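Local coordinates for protein ATP-dependent DNA helicase uvsW (Enterobacteria phage T4, PDB 1RIF) that couples ATP hydrolysis to 3'-5' unwinding of duplex DNA and branch migration of Holliday junctions during recombination-dependent repair of phage DNA, at residues 130-135 and 276-282. The protein carries 1 engineered substitution. Numbering follows the deposited sequence.
Sequences RRILNL and FGEIFKP
Strands 130-133 and 278-280 pair in parallel, their short axes 47° apart and 4.4 Å at closest approach, with Ile-132 opposite Ile-279 and Leu-133 opposite Phe-280. Three backbone hydrogen bonds set this register: Ile-132 N to Glu-278 O (2.8 Å), Phe-280 N to Ile-132 O (2.7 Å) and Asn-134 N to Phe-280 O (2.7 Å). Helix 269-276 ends at Phe-276; Gly-277 follows with phi 97°, where a CB would jam against Phe-276 O and also clash with Arg-130 O, 3.6 Å from Gly-277 CA. A water oxygen donates to Arg-130 O (3.0 Å) and accepts from Glu-278 N (a very short 2.4 Å). On one face Ile-132 and Ile-279, both mt, meet CD1 to CG1 at 3.7 Å. On the other, Phe-280 (chi1 t) brings CD2 to 3.9 Å from Leu-133 CD2. Within this chain strand 278-280 is outermost in the helicase ATP-binding domain's parallel RecA-like sheet; 130-133, flanked beyond by 254-258, leads into the predicted ATP-binding loop. Arg-131 NH2 and Glu-278 OE1 (3.9 Å, well out of the guanidinium plane) attract by charge alone.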
loop_
_atom_site.group_PDB
_atom_site.type_symbol
_atom_site.label_atom_id
_atom_site.label_comp_id
_atom_site.label_asym_id
_atom_site.label_seq_id
_atom_site.Cartn_x
_atom_site.Cartn_y
_atom_site.Cartn_z
ATOM N N ARG A 130 -5.806 -4.329 2.381
ATOM C CA ARG A 130 -5.238 -3.198 1.654
ATOM C C ARG A 130 -6.292 -2.194 1.212
ATOM O O ARG A 130 -7.250 -2.556 0.533
ATOM C CB ARG A 130 -4.436 -3.713 0.446
ATOM C CG ARG A 130 -5.254 -4.505 -0.575
ATOM C CD ARG A 130 -4.373 -5.400 -1.449
ATOM N NE ARG A 130 -3.790 -6.506 -0.691
ATOM C CZ ARG A 130 -4.472 -7.559 -0.231
ATOM N NH1 ARG A 130 -5.778 -7.671 -0.452
ATOM N NH2 ARG A 130 -3.843 -8.501 0.467
ATOM N N ARG A 131 -6.104 -0.933 1.607
ATOM C CA ARG A 131 -7.029 0.147 1.271
ATOM C C ARG A 131 -6.340 1.499 1.155
ATOM O O ARG A 131 -5.218 1.695 1.629
ATOM C CB ARG A 131 -8.102 0.322 2.357
ATOM C CG ARG A 131 -8.938 -0.880 2.676
ATOM C CD ARG A 131 -10.286 -0.821 1.991
ATOM N NE ARG A 131 -10.529 -2.046 1.233
ATOM C CZ ARG A 131 -11.714 -2.628 1.104
ATOM N NH1 ARG A 131 -12.781 -2.099 1.694
ATOM N NH2 ARG A 131 -11.830 -3.740 0.385
ATOM N N ILE A 132 -7.036 2.431 0.512
ATOM C CA ILE A 132 -6.566 3.800 0.427
ATOM C C ILE A 132 -7.489 4.392 1.478
ATOM O O ILE A 132 -8.699 4.460 1.277
ATOM C CB ILE A 132 -6.869 4.489 -0.909
ATOM C CG1 ILE A 132 -5.907 4.009 -1.996
ATOM C CG2 ILE A 132 -6.734 5.988 -0.739
ATOM C CD1 ILE A 132 -6.193 4.628 -3.348
ATOM N N LEU A 133 -6.919 4.772 2.614
ATOM C CA LEU A 133 -7.694 5.337 3.694
ATOM C C LEU A 133 -7.820 6.824 3.416
ATOM O O LEU A 133 -6.857 7.580 3.549
ATOM C CB LEU A 133 -6.990 5.079 5.025
ATOM C CG LEU A 133 -6.699 3.603 5.304
ATOM C CD1 LEU A 133 -5.915 3.485 6.596
ATOM C CD2 LEU A 133 -8.006 2.814 5.375
ATOM N N ASN A 134 -9.017 7.228 3.014
ATOM C CA ASN A 134 -9.281 8.614 2.679
ATOM C C ASN A 134 -9.716 9.430 3.897
ATOM O O ASN A 134 -10.908 9.608 4.137
ATOM C CB ASN A 134 -10.344 8.656 1.580
ATOM C CG ASN A 134 -10.630 10.061 1.098
ATOM O OD1 ASN A 134 -9.733 10.900 1.041
ATOM N ND2 ASN A 134 -11.881 10.321 0.732
ATOM N N LEU A 135 -8.747 9.920 4.669
ATOM C CA LEU A 135 -9.052 10.721 5.851
ATOM C C LEU A 135 -8.255 12.012 5.849
ATOM O O LEU A 135 -7.113 12.037 5.397
ATOM C CB LEU A 135 -8.739 9.954 7.142
ATOM C CG LEU A 135 -8.621 8.435 7.081
ATOM C CD1 LEU A 135 -7.218 8.076 6.625
ATOM C CD2 LEU A 135 -8.881 7.843 8.451
ATOM N N PHE A 276 -2.270 0.335 -3.585
ATOM C CA PHE A 276 -2.819 0.424 -2.234
ATOM C C PHE A 276 -4.194 -0.182 -1.927
ATOM O O PHE A 276 -4.588 -0.228 -0.764
ATOM C CB PHE A 276 -2.852 1.894 -1.802
ATOM C CG PHE A 276 -1.500 2.533 -1.720
ATOM C CD1 PHE A 276 -1.102 3.468 -2.670
ATOM C CD2 PHE A 276 -0.612 2.181 -0.704
ATOM C CE1 PHE A 276 0.162 4.041 -2.618
ATOM C CE2 PHE A 276 0.653 2.744 -0.641
ATOM C CZ PHE A 276 1.046 3.678 -1.600
ATOM N N GLY A 277 -4.929 -0.625 -2.939
ATOM C CA GLY A 277 -6.247 -1.189 -2.690
ATOM C C GLY A 277 -7.378 -0.192 -2.886
ATOM O O GLY A 277 -7.150 0.990 -3.164
ATOM N N GLU A 278 -8.611 -0.661 -2.736
ATOM C CA GLU A 278 -9.771 0.209 -2.901
ATOM C C GLU A 278 -9.811 1.343 -1.891
ATOM O O GLU A 278 -9.257 1.241 -0.795
ATOM C CB GLU A 278 -11.067 -0.596 -2.810
ATOM C CG GLU A 278 -11.545 -1.102 -4.150
ATOM C CD GLU A 278 -11.567 -2.610 -4.224
ATOM O OE1 GLU A 278 -12.289 -3.227 -3.411
ATOM O OE2 GLU A 278 -10.866 -3.175 -5.094
ATOM N N ILE A 279 -10.486 2.421 -2.269
ATOM C CA ILE A 279 -10.604 3.601 -1.429
ATOM C C ILE A 279 -11.653 3.446 -0.336
ATOM O O ILE A 279 -12.709 2.860 -0.559
ATOM C CB ILE A 279 -10.971 4.821 -2.279
ATOM C CG1 ILE A 279 -9.872 5.078 -3.313
ATOM C CG2 ILE A 279 -11.205 6.024 -1.386
ATOM C CD1 ILE A 279 -10.208 6.154 -4.334
ATOM N N PHE A 280 -11.350 3.973 0.846
ATOM C CA PHE A 280 -12.271 3.926 1.977
ATOM C C PHE A 280 -12.348 5.287 2.664
ATOM O O PHE A 280 -11.334 5.812 3.126
ATOM C CB PHE A 280 -11.828 2.888 3.006
ATOM C CG PHE A 280 -12.518 3.030 4.344
ATOM C CD1 PHE A 280 -13.875 2.736 4.483
ATOM C CD2 PHE A 280 -11.818 3.489 5.460
ATOM C CE1 PHE A 280 -14.519 2.899 5.711
ATOM C CE2 PHE A 280 -12.455 3.656 6.690
ATOM C CZ PHE A 280 -13.804 3.361 6.815
ATOM N N LYS A 281 -13.553 5.856 2.726
ATOM C CA LYS A 281 -13.751 7.142 3.392
ATOM C C LYS A 281 -14.633 6.955 4.620
ATOM O O LYS A 281 -15.778 6.525 4.503
ATOM C CB LYS A 281 -14.398 8.163 2.453
ATOM C CG LYS A 281 -14.544 9.534 3.105
ATOM C CD LYS A 281 -14.948 10.625 2.130
ATOM C CE LYS A 281 -14.885 11.991 2.816
ATOM N NZ LYS A 281 -15.173 13.127 1.888
ATOM N N PRO A 282 -14.108 7.280 5.816
ATOM C CA PRO A 282 -14.822 7.158 7.093
ATOM C C PRO A 282 -15.926 8.204 7.288
ATOM O O PRO A 282 -16.306 8.848 6.286
ATOM C CB PRO A 282 -13.699 7.288 8.119
ATOM C CG PRO A 282 -12.803 8.287 7.472
ATOM C CD PRO A 282 -12.742 7.793 6.038
ATOM O OXT PRO A 282 -16.408 8.355 8.436
HETATM O O HOH W 1 -8.814 -2.973 -1.966
#